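Local coordinates for protein alpha-rhamnosidase (Dictyoglomus thermophilum, PDB 6I60) that probably hydrolyses terminal non-reducing alpha-L-rhamnose residues in alpha-L-rhamnosides, at residues A[221-224]-A[225-229]; A[253-256]-A[257-260]; A[515-518]-A[519-523]; A[825-828]-A[829-832]. All coordinates share one frame; numbering follows the deposited sequence.

Contact 1. Residues A[221-224]-A[225-229]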
loop_
_atom_site.group_PDB
_atom_site.type_symbol
_atom_site.label_atom_id
_atom_site.label_comp_id
_atom_site.label_asym_id
_atom_site.label_seq_id
_atom_site.Cartn_x
_atom_site.Cartn_y
_atom_site.Cartn_z
ATOM N N THR A 221 5.539 -12.671 3.471
ATOM C CA THR A 221 6.902 -12.263 3.773
ATOM C C THR A 221 7.837 -13.408 3.419
ATOM O O THR A 221 7.403 -14.505 3.058
ATOM C CB THR A 221 7.081 -11.888 5.251
ATOM O OG1 THR A 221 6.438 -12.866 6.077
ATOM C CG2 THR A 221 6.490 -10.516 5.536
ATOM N N ASP A 222 9.135 -13.144 3.521
ATOM C CA ASP A 222 10.132 -14.205 3.407
ATOM C C ASP A 222 10.049 -15.060 4.665
ATOM O O ASP A 222 10.642 -14.730 5.696
ATOM C CB ASP A 222 11.526 -13.617 3.220
ATOM C CG ASP A 222 12.578 -14.682 2.975
ATOM O OD1 ASP A 222 12.256 -15.882 3.111
ATOM O OD2 ASP A 222 13.729 -14.319 2.646
ATOM N N TYR A 223 9.298 -16.163 4.586
ATOM C CA TYR A 223 9.028 -16.973 5.771
ATOM C C TYR A 223 10.294 -17.580 6.362
ATOM O O TYR A 223 10.289 -17.975 7.533
ATOM C CB TYR A 223 8.019 -18.074 5.435
ATOM C CG TYR A 223 6.722 -17.560 4.846
ATOM C CD1 TYR A 223 5.803 -16.875 5.630
ATOM C CD2 TYR A 223 6.420 -17.756 3.503
ATOM C CE1 TYR A 223 4.616 -16.400 5.094
ATOM C CE2 TYR A 223 5.237 -17.285 2.959
ATOM C CZ TYR A 223 4.339 -16.608 3.759
ATOM O OH TYR A 223 3.162 -16.139 3.219
ATOM N N LYS A 224 11.376 -17.657 5.586
ATOM C CA LYS A 224 12.635 -18.149 6.133
ATOM C C LYS A 224 13.300 -17.110 7.028
ATOM O O LYS A 224 14.078 -17.469 7.920
ATOM C CB LYS A 224 13.577 -18.555 5.000
ATOM C CG LYS A 224 13.445 -20.008 4.574
ATOM C CD LYS A 224 14.352 -20.317 3.393
ATOM C CE LYS A 224 14.301 -21.789 3.026
ATOM N NZ LYS A 224 14.816 -22.026 1.650
ATOM N N LYS A 225 13.009 -15.828 6.814
ATOM C CA LYS A 225 13.605 -14.759 7.605
ATOM C C LYS A 225 12.662 -14.181 8.650
ATOM O O LYS A 225 13.131 -13.657 9.665
ATOM C CB LYS A 225 14.090 -13.630 6.687
ATOM C CG LYS A 225 15.324 -13.979 5.869
ATOM C CD LYS A 225 16.506 -13.097 6.250
ATOM C CE LYS A 225 17.804 -13.604 5.636
ATOM N NZ LYS A 225 18.958 -13.473 6.572
ATOM N N ARG A 226 11.349 -14.267 8.436
ATOM C CA ARG A 226 10.397 -13.700 9.380
ATOM C C ARG A 226 9.008 -14.229 9.066
ATOM O O ARG A 226 8.648 -14.377 7.896
ATOM C CB ARG A 226 10.409 -12.167 9.321
ATOM C CG ARG A 226 9.059 -11.516 9.547
ATOM C CD ARG A 226 9.215 -10.020 9.686
ATOM N NE ARG A 226 10.024 -9.490 8.598
ATOM C CZ ARG A 226 9.678 -8.452 7.849
ATOM N NH1 ARG A 226 8.534 -7.818 8.069
ATOM N NH2 ARG A 226 10.481 -8.052 6.878
ATOM N N VAL A 227 8.240 -14.515 10.117
ATOM C CA VAL A 227 6.855 -14.960 10.001
ATOM C C VAL A 227 6.002 -14.063 10.886
ATOM O O VAL A 227 6.173 -14.054 12.111
ATOM C CB VAL A 227 6.684 -16.435 10.404
ATOM C CG1 VAL A 227 5.211 -16.823 10.376
ATOM C CG2 VAL A 227 7.500 -17.341 9.491
ATOM N N LEU A 228 5.089 -13.312 10.274
ATOM C CA LEU A 228 4.211 -12.422 11.025
ATOM C C LEU A 228 3.029 -13.212 11.575
ATOM O O LEU A 228 2.228 -13.754 10.807
ATOM C CB LEU A 228 3.718 -11.276 10.146
ATOM C CG LEU A 228 4.740 -10.586 9.245
ATOM C CD1 LEU A 228 4.032 -9.752 8.196
ATOM C CD2 LEU A 228 5.676 -9.725 10.073
ATOM N N TYR A 229 2.917 -13.275 12.898
ATOM C CA TYR A 229 1.782 -13.917 13.542
ATOM C C TYR A 229 0.728 -12.874 13.896
ATOM O O TYR A 229 1.030 -11.691 14.067
ATOM C CB TYR A 229 2.215 -14.685 14.796
ATOM C CG TYR A 229 2.612 -13.818 15.971
ATOM C CD1 TYR A 229 3.905 -13.326 16.091
ATOM C CD2 TYR A 229 1.697 -13.505 16.971
ATOM C CE1 TYR A 229 4.273 -12.536 17.165
ATOM C CE2 TYR A 229 2.056 -12.717 18.047
ATOM C CZ TYR A 229 3.345 -12.236 18.140
ATOM O OH TYR A 229 3.705 -11.453 19.210
HETATM O O HOH W 1 4.729 -13.953 7.528
#
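Asp222 and Lys225 meet at the tight turn that leads the chain into strand 226-233: with CG anti to the backbone N (chi1 -175°), the Asp222 carboxylate bears on the lysine chain, OD2 lying 3.6 Å from Lys225 CG, while Lys225 NZ leads away to a bound triethylene glycol. The turn opens as an Asx turn, with Asp222 OD1 accepting from Lys224 N at 3.2 Å. The backbone oxygen of Asp222 is gripped twice: Arg226 N, at 2.9 Å from Asp222 O, comes nearly in line with the C=O bond, and Lys225 N, at 2.8 Å from Asp222 O, comes from above the carbonyl plane. Replacing Asp222 by alanine removes the carboxylate; Lys224 N would probably lose its side-chain acceptor and the Lys225 chain its neighbour at CG. Thr221 CG2 meets Leu228 CD1 at 3.7 Å and lies over one face of the Arg226 guanidinium, toward its rim. That guanidinium forms salt bridges to Asp533, Asp536 and Glu340, tying the strand to the region of helix 524-535. Between threonine and strand sits a water that accepts from Leu228 N at 2.8 Å and also meets Thr221 OG1.

Contact 2. Residues A[253-256]-A[257-260]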
loop_
_atom_site.group_PDB
_atom_site.type_symbol
_atom_site.label_atom_id
_atom_site.label_comp_id
_atom_site.label_asym_id
_atom_site.label_seq_id
_atom_site.Cartn_x
_atom_site.Cartn_y
_atom_site.Cartn_z
ATOM N N ARG A 253 1.630 -18.684 -0.304
ATOM C CA ARG A 253 2.990 -18.537 -0.799
ATOM C C ARG A 253 3.969 -19.504 -0.152
ATOM O O ARG A 253 5.100 -19.632 -0.635
ATOM C CB ARG A 253 3.472 -17.097 -0.589
ATOM C CG ARG A 253 2.881 -16.110 -1.579
ATOM C CD ARG A 253 3.926 -15.672 -2.584
ATOM N NE ARG A 253 3.425 -14.670 -3.519
ATOM C CZ ARG A 253 2.884 -14.952 -4.700
ATOM N NH1 ARG A 253 2.771 -16.213 -5.095
ATOM N NH2 ARG A 253 2.459 -13.976 -5.488
ATOM N N TYR A 254 3.568 -20.187 0.920
ATOM C CA TYR A 254 4.404 -21.201 1.564
ATOM C C TYR A 254 4.283 -22.492 0.760
ATOM O O TYR A 254 3.595 -23.444 1.137
ATOM C CB TYR A 254 3.991 -21.398 3.018
ATOM C CG TYR A 254 5.064 -22.007 3.896
ATOM C CD1 TYR A 254 6.136 -21.246 4.343
ATOM C CD2 TYR A 254 4.999 -23.340 4.285
ATOM C CE1 TYR A 254 7.119 -21.797 5.149
ATOM C CE2 TYR A 254 5.976 -23.901 5.089
ATOM C CZ TYR A 254 7.033 -23.123 5.519
ATOM O OH TYR A 254 8.011 -23.669 6.321
ATOM N N VAL A 255 4.969 -22.516 -0.382
ATOM C CA VAL A 255 4.921 -23.642 -1.302
ATOM C C VAL A 255 6.345 -24.047 -1.659
ATOM O O VAL A 255 7.297 -23.283 -1.492
ATOM C CB VAL A 255 4.112 -23.319 -2.576
ATOM C CG1 VAL A 255 2.622 -23.498 -2.320
ATOM C CG2 VAL A 255 4.407 -21.906 -3.040
ATOM N N LYS A 256 6.475 -25.275 -2.170
ATOM C CA LYS A 256 7.797 -25.845 -2.416
ATOM C C LYS A 256 8.532 -25.133 -3.544
ATOM O O LYS A 256 9.768 -25.137 -3.571
ATOM C CB LYS A 256 7.673 -27.337 -2.724
ATOM C CG LYS A 256 8.135 -28.243 -1.593
ATOM C CD LYS A 256 9.565 -28.711 -1.809
ATOM C CE LYS A 256 9.609 -30.149 -2.299
ATOM N NZ LYS A 256 10.974 -30.537 -2.756
ATOM N N GLU A 257 7.804 -24.522 -4.481
ATOM C CA GLU A 257 8.463 -23.896 -5.624
ATOM C C GLU A 257 9.310 -22.700 -5.208
ATOM O O GLU A 257 10.351 -22.439 -5.821
ATOM C CB GLU A 257 7.427 -23.477 -6.667
ATOM C CG GLU A 257 6.276 -22.654 -6.113
ATOM C CD GLU A 257 4.963 -23.411 -6.121
ATOM O OE1 GLU A 257 4.994 -24.660 -6.071
ATOM O OE2 GLU A 257 3.897 -22.760 -6.175
ATOM N N TYR A 258 8.892 -21.969 -4.178
ATOM C CA TYR A 258 9.633 -20.811 -3.697
ATOM C C TYR A 258 10.641 -21.170 -2.613
ATOM O O TYR A 258 11.226 -20.266 -2.006
ATOM C CB TYR A 258 8.667 -19.744 -3.177
ATOM C CG TYR A 258 7.614 -19.334 -4.180
ATOM C CD1 TYR A 258 7.917 -19.226 -5.531
ATOM C CD2 TYR A 258 6.313 -19.056 -3.777
ATOM C CE1 TYR A 258 6.959 -18.854 -6.451
ATOM C CE2 TYR A 258 5.347 -18.683 -4.692
ATOM C CZ TYR A 258 5.675 -18.583 -6.027
ATOM O OH TYR A 258 4.720 -18.212 -6.943
ATOM N N GLY A 259 10.856 -22.458 -2.359
ATOM C CA GLY A 259 11.814 -22.878 -1.360
ATOM C C GLY A 259 11.255 -23.063 0.030
ATOM O O GLY A 259 11.972 -22.826 1.011
ATOM N N TYR A 260 10.003 -23.481 0.155
ATOM C CA TYR A 260 9.359 -23.676 1.446
ATOM C C TYR A 260 8.877 -25.119 1.571
ATOM O O TYR A 260 9.088 -25.951 0.685
ATOM C CB TYR A 260 8.201 -22.691 1.630
ATOM C CG TYR A 260 8.621 -21.239 1.579
ATOM C CD1 TYR A 260 9.605 -20.752 2.431
ATOM C CD2 TYR A 260 8.034 -20.356 0.681
ATOM C CE1 TYR A 260 9.991 -19.426 2.389
ATOM C CE2 TYR A 260 8.415 -19.028 0.632
ATOM C CZ TYR A 260 9.394 -18.567 1.489
ATOM O OH TYR A 260 9.778 -17.247 1.449
#
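Val255 O takes two backbone donors from the returning arm of this loop, which joins strands 242-250 and 264-273 of the N-terminal rhamnosidase domain: Tyr260 N at 3.2 Å, above the carbonyl plane, and, weakly, Tyr258 N at 3.4 Å. Gly259 N adds a third bond across the turn, to Lys256 O at 3.1 Å; with Tyr260 N bound to Val255 O this makes a Schellman motif. Gly259 has a positive phi, at which a side chain would jam against the carbonyl of Tyr258. Tyr254 is the centre of an inverse gamma turn, and its ring turns one face to Tyr260: Tyr260 CB makes a CH-pi contact, 3.8 Å from the centroid of the Tyr254 ring. The two rings are nearly parallel, 13° apart, but slid so far that they barely overlap. Arg253 O lies at the edges of two rings, 3.3 Å from Tyr260 CD2 and 3.4 Å from Tyr258 CD2. Val255 CG2 packs obliquely on the Tyr258 ring, 3.5 Å from Tyr258 CD2. Glu257 CG, placed between backbone N and carbonyl carbon (chi1 51°), covers one face of that ring, while the carboxylate folds back along Val255. Glu257 OE1 accepts from Thr172 N, Tyr254 OH bonds Lys264, and Tyr260 OH reaches Asp222 weakly. Backbone bonds and aromatic packing thus shape the loop, while polar side-chain ends link it to its surroundings.

Contact 3. Residues A[515-518]-A[519-523]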
loop_
_atom_site.group_PDB
_atom_site.type_symbol
_atom_site.label_atom_id
_atom_site.label_comp_id
_atom_site.label_asym_id
_atom_site.label_seq_id
_atom_site.Cartn_x
_atom_site.Cartn_y
_atom_site.Cartn_z
ATOM N N GLU A 515 4.057 7.526 -4.319
ATOM C CA GLU A 515 3.535 8.858 -4.031
ATOM C C GLU A 515 2.031 8.936 -4.266
ATOM O O GLU A 515 1.327 9.644 -3.536
ATOM C CB GLU A 515 4.261 9.902 -4.879
ATOM C CG GLU A 515 3.948 11.341 -4.501
ATOM C CD GLU A 515 4.803 12.342 -5.254
ATOM O OE1 GLU A 515 4.913 12.223 -6.492
ATOM O OE2 GLU A 515 5.365 13.251 -4.607
ATOM N N GLU A 516 1.522 8.215 -5.267
ATOM C CA GLU A 516 0.086 8.226 -5.523
ATOM C C GLU A 516 -0.680 7.544 -4.396
ATOM O O GLU A 516 -1.703 8.061 -3.931
ATOM C CB GLU A 516 -0.212 7.551 -6.862
ATOM C CG GLU A 516 -1.637 7.035 -7.001
ATOM C CD GLU A 516 -1.766 5.570 -6.626
ATOM O OE1 GLU A 516 -2.662 5.238 -5.822
ATOM O OE2 GLU A 516 -0.968 4.753 -7.130
ATOM N N ALA A 517 -0.197 6.383 -3.945
ATOM C CA ALA A 517 -0.893 5.642 -2.897
ATOM C C ALA A 517 -0.932 6.429 -1.594
ATOM O O ALA A 517 -1.927 6.384 -0.859
ATOM C CB ALA A 517 -0.221 4.286 -2.687
ATOM N N ILE A 518 0.142 7.159 -1.291
ATOM C CA ILE A 518 0.170 7.970 -0.078
ATOM C C ILE A 518 -0.885 9.067 -0.149
ATOM O O ILE A 518 -1.585 9.341 0.833
ATOM C CB ILE A 518 1.583 8.539 0.143
ATOM C CG1 ILE A 518 2.516 7.446 0.664
ATOM C CG2 ILE A 518 1.552 9.710 1.109
ATOM C CD1 ILE A 518 3.971 7.858 0.702
ATOM N N PHE A 519 -1.029 9.699 -1.317
ATOM C CA PHE A 519 -2.030 10.750 -1.474
ATOM C C PHE A 519 -3.448 10.207 -1.354
ATOM O O PHE A 519 -4.337 10.907 -0.856
ATOM C CB PHE A 519 -1.856 11.452 -2.820
ATOM C CG PHE A 519 -1.108 12.750 -2.732
ATOM C CD1 PHE A 519 0.229 12.819 -3.090
ATOM C CD2 PHE A 519 -1.739 13.899 -2.285
ATOM C CE1 PHE A 519 0.922 14.010 -3.006
ATOM C CE2 PHE A 519 -1.052 15.095 -2.199
ATOM C CZ PHE A 519 0.281 15.151 -2.559
ATOM N N ASN A 520 -3.675 8.970 -1.791
ATOM C CA ASN A 520 -5.019 8.408 -1.815
ATOM C C ASN A 520 -5.357 7.592 -0.576
ATOM O O ASN A 520 -6.521 7.574 -0.158
ATOM C CB ASN A 520 -5.199 7.531 -3.057
ATOM C CG ASN A 520 -5.515 8.338 -4.297
ATOM O OD1 ASN A 520 -6.361 9.232 -4.270
ATOM N ND2 ASN A 520 -4.835 8.026 -5.394
ATOM N N PHE A 521 -4.377 6.917 0.022
ATOM C CA PHE A 521 -4.642 5.987 1.110
ATOM C C PHE A 521 -3.624 6.178 2.224
ATOM O O PHE A 521 -2.529 6.706 2.012
ATOM C CB PHE A 521 -4.620 4.531 0.619
ATOM C CG PHE A 521 -5.281 4.334 -0.719
ATOM C CD1 PHE A 521 -6.660 4.384 -0.840
ATOM C CD2 PHE A 521 -4.523 4.104 -1.854
ATOM C CE1 PHE A 521 -7.270 4.206 -2.067
ATOM C CE2 PHE A 521 -5.129 3.925 -3.083
ATOM C CZ PHE A 521 -6.504 3.977 -3.188
ATOM N N ASP A 522 -4.011 5.751 3.425
ATOM C CA ASP A 522 -3.112 5.722 4.575
ATOM C C ASP A 522 -2.153 4.550 4.403
ATOM O O ASP A 522 -2.559 3.388 4.518
ATOM C CB ASP A 522 -3.911 5.603 5.870
ATOM C CG ASP A 522 -3.043 5.720 7.109
ATOM O OD1 ASP A 522 -3.588 6.016 8.195
ATOM O OD2 ASP A 522 -1.816 5.515 7.000
ATOM N N MET A 523 -0.882 4.847 4.132
ATOM C CA MET A 523 0.081 3.823 3.747
ATOM C C MET A 523 1.271 3.689 4.685
ATOM O O MET A 523 2.145 2.855 4.421
ATOM C CB MET A 523 0.602 4.092 2.329
ATOM C CG MET A 523 -0.482 4.346 1.300
ATOM S SD MET A 523 -1.121 2.823 0.588
ATOM C CE MET A 523 0.390 1.886 0.380
#
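Met523 lies against the Ala517 methyl, its SD 3.7 Å from Ala517 CB and its CE close by, where helix 514-520 ends within the six-hairpin glycosidase domain. Its CG is anti to the carbonyl carbon (chi1 -50°), and bends at the next two torsions fold the thioether back over the last helical turn. Met523 CB also reaches Ile518 CG1, at 4.2 Å. With alanine in place of Met523, sulfur and terminal methyl go, and a gap is likely to open beside the Ala517 methyl. Farther out, Phe521 CD2 comes within 4.4 Å of Ala517 CB, and Asn520 CB covers one face of the Phe521 ring. Phe519 has Glu515 O at its ring edge, in plane, 3.4 Å from Phe519 CD1. Regular helical bonds run from Phe519 N to Glu515 O and from Asn520 N to Glu516 O; the final one joins Phe521 N to Ala517 O at 2.7 Å. Phe521 is the first residue to leave helical angles. At the polar edge, the Asn520 amide crosses the Glu516 carboxylate with planes 43° apart, but bonds Tyr831 and Asp827 of helix 826-835; its ND2 stays 3.6 Å from Glu516 OE1.

Contact 4. Residues A[825-828]-A[829-832]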
loop_
_atom_site.group_PDB
_atom_site.type_symbol
_atom_site.label_atom_id
_atom_site.label_comp_id
_atom_site.label_asym_id
_atom_site.label_seq_id
_atom_site.Cartn_x
_atom_site.Cartn_y
_atom_site.Cartn_z
ATOM N N SER A 825 1.432 6.859 -11.533
ATOM C CA SER A 825 2.037 8.008 -10.868
ATOM C C SER A 825 1.411 9.335 -11.276
ATOM O O SER A 825 1.697 10.353 -10.639
ATOM C CB SER A 825 3.539 8.044 -11.152
ATOM O OG SER A 825 3.819 7.665 -12.488
ATOM N N VAL A 826 0.572 9.351 -12.313
ATOM C CA VAL A 826 -0.027 10.603 -12.760
ATOM C C VAL A 826 -1.046 11.107 -11.749
ATOM O O VAL A 826 -1.316 12.312 -11.675
ATOM C CB VAL A 826 -0.649 10.418 -14.156
ATOM C CG1 VAL A 826 -1.238 11.723 -14.668
ATOM C CG2 VAL A 826 0.400 9.910 -15.110
ATOM N N ASP A 827 -1.618 10.206 -10.944
ATOM C CA ASP A 827 -2.587 10.632 -9.942
ATOM C C ASP A 827 -1.961 11.569 -8.919
ATOM O O ASP A 827 -2.654 12.425 -8.357
ATOM C CB ASP A 827 -3.198 9.419 -9.246
ATOM C CG ASP A 827 -4.616 9.674 -8.784
ATOM O OD1 ASP A 827 -5.475 9.963 -9.645
ATOM O OD2 ASP A 827 -4.868 9.596 -7.563
ATOM N N ALA A 828 -0.659 11.426 -8.663
ATOM C CA ALA A 828 0.026 12.380 -7.799
ATOM C C ALA A 828 0.081 13.763 -8.432
ATOM O O ALA A 828 0.024 14.773 -7.722
ATOM C CB ALA A 828 1.435 11.885 -7.477
ATOM N N TRP A 829 0.186 13.827 -9.762
ATOM C CA TRP A 829 0.185 15.115 -10.444
ATOM C C TRP A 829 -1.163 15.813 -10.318
ATOM O O TRP A 829 -1.218 17.048 -10.269
ATOM C CB TRP A 829 0.558 14.924 -11.915
ATOM C CG TRP A 829 0.753 16.203 -12.665
ATOM C CD1 TRP A 829 1.768 17.099 -12.508
ATOM C CD2 TRP A 829 -0.091 16.727 -13.696
ATOM N NE1 TRP A 829 1.608 18.152 -13.375
ATOM C CE2 TRP A 829 0.474 17.948 -14.117
ATOM C CE3 TRP A 829 -1.271 16.285 -14.304
ATOM C CZ2 TRP A 829 -0.099 18.730 -15.117
ATOM C CZ3 TRP A 829 -1.837 17.064 -15.299
ATOM C CH2 TRP A 829 -1.251 18.273 -15.695
ATOM N N PHE A 830 -2.256 15.047 -10.259
ATOM C CA PHE A 830 -3.576 15.653 -10.109
ATOM C C PHE A 830 -3.712 16.354 -8.763
ATOM O O PHE A 830 -4.349 17.410 -8.669
ATOM C CB PHE A 830 -4.664 14.591 -10.264
ATOM C CG PHE A 830 -4.675 13.920 -11.606
ATOM C CD1 PHE A 830 -4.221 14.583 -12.734
ATOM C CD2 PHE A 830 -5.147 12.624 -11.740
ATOM C CE1 PHE A 830 -4.236 13.966 -13.971
ATOM C CE2 PHE A 830 -5.164 12.000 -12.973
ATOM C CZ PHE A 830 -4.708 12.673 -14.091
ATOM N N TYR A 831 -3.120 15.784 -7.713
ATOM C CA TYR A 831 -3.219 16.373 -6.382
ATOM C C TYR A 831 -2.325 17.602 -6.245
ATOM O O TYR A 831 -2.771 18.652 -5.770
ATOM C CB TYR A 831 -2.849 15.335 -5.322
ATOM C CG TYR A 831 -3.942 14.347 -4.985
ATOM C CD1 TYR A 831 -4.078 13.164 -5.697
ATOM C CD2 TYR A 831 -4.827 14.588 -3.942
ATOM C CE1 TYR A 831 -5.071 12.253 -5.388
ATOM C CE2 TYR A 831 -5.823 13.683 -3.625
ATOM C CZ TYR A 831 -5.940 12.518 -4.351
ATOM O OH TYR A 831 -6.927 11.614 -4.042
ATOM N N ARG A 832 -1.062 17.485 -6.662
ATOM C CA ARG A 832 -0.068 18.510 -6.362
ATOM C C ARG A 832 -0.120 19.690 -7.328
ATOM O O ARG A 832 0.269 20.802 -6.952
ATOM C CB ARG A 832 1.335 17.900 -6.376
ATOM C CG ARG A 832 1.500 16.673 -5.491
ATOM C CD ARG A 832 2.918 16.108 -5.563
ATOM N NE ARG A 832 3.608 16.495 -6.792
ATOM C CZ ARG A 832 4.700 17.253 -6.831
ATOM N NH1 ARG A 832 5.237 17.712 -5.707
ATOM N NH2 ARG A 832 5.257 17.556 -7.997
#
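The Phe830 ring has Val826 O over the centre of one face, 3.7 Å above its plane, and Asp827 OD1 at its edge, 3.4 Å from Phe830 CD2. Val826 CG1, swung anti to the backbone N (chi1 -178°), touches the far end of the same ring, 3.6 Å from Phe830 CZ. Tyr831 presents its edge to Asp827 O, and its CE1 lies 3.4 Å from Asp827 OD2. The aspartate therefore serves two rings, one oxygen to each, its carboxylate plane standing steeply to both: 83° to Phe830 and 76° to Tyr831. OD1 is hydrogen-bonded to His479 and OD2 to Asn520, which satisfies both oxygens of this buried group. Trp829 has Phe830 CE1 at its edge and gives its NE1 hydrogen to Thr772. Along the backbone, Phe830 N donates to Val826 O in the carbonyl plane, and Arg832 N to Ala828 O at 3.1 Å, while the bond from Tyr831 N to Asp827 O is weak, where the helix widens into a pi-type turn at 830-832. Such a helix, with side chains touching helices 473-488, 514-520 and 761-773, is what the (alpha/alpha)6 barrel of the six-hairpin glycosidases is built from.

Overall arrangement
The four contacts form two touching pairs. Contacts 1 and 2, centres about 12 Å apart, belong to the N-terminal rhamnosidase domain, contact 1 at a turn entering a strand, contact 2 in a loop; the Tyr223 ring meets Tyr254 and Tyr260 edge-to-face, and Lys224 NZ bonds Gly259 O. Contacts 3 and 4, centres about 11 Å apart, lie on neighbouring helices of the six-hairpin domain, joined by side-chain hydrogen bonds and aromatic packing. The helical pair is largely buried, whereas contacts 1 and 2 carry exposed lysines at their margins. Turn bonds shape contacts 1 and 2; helical backbone bonds, widened by a pi-type turn in contact 4, carry the other two. Contact 1 faces helix 524-535, the helix that follows contact 3.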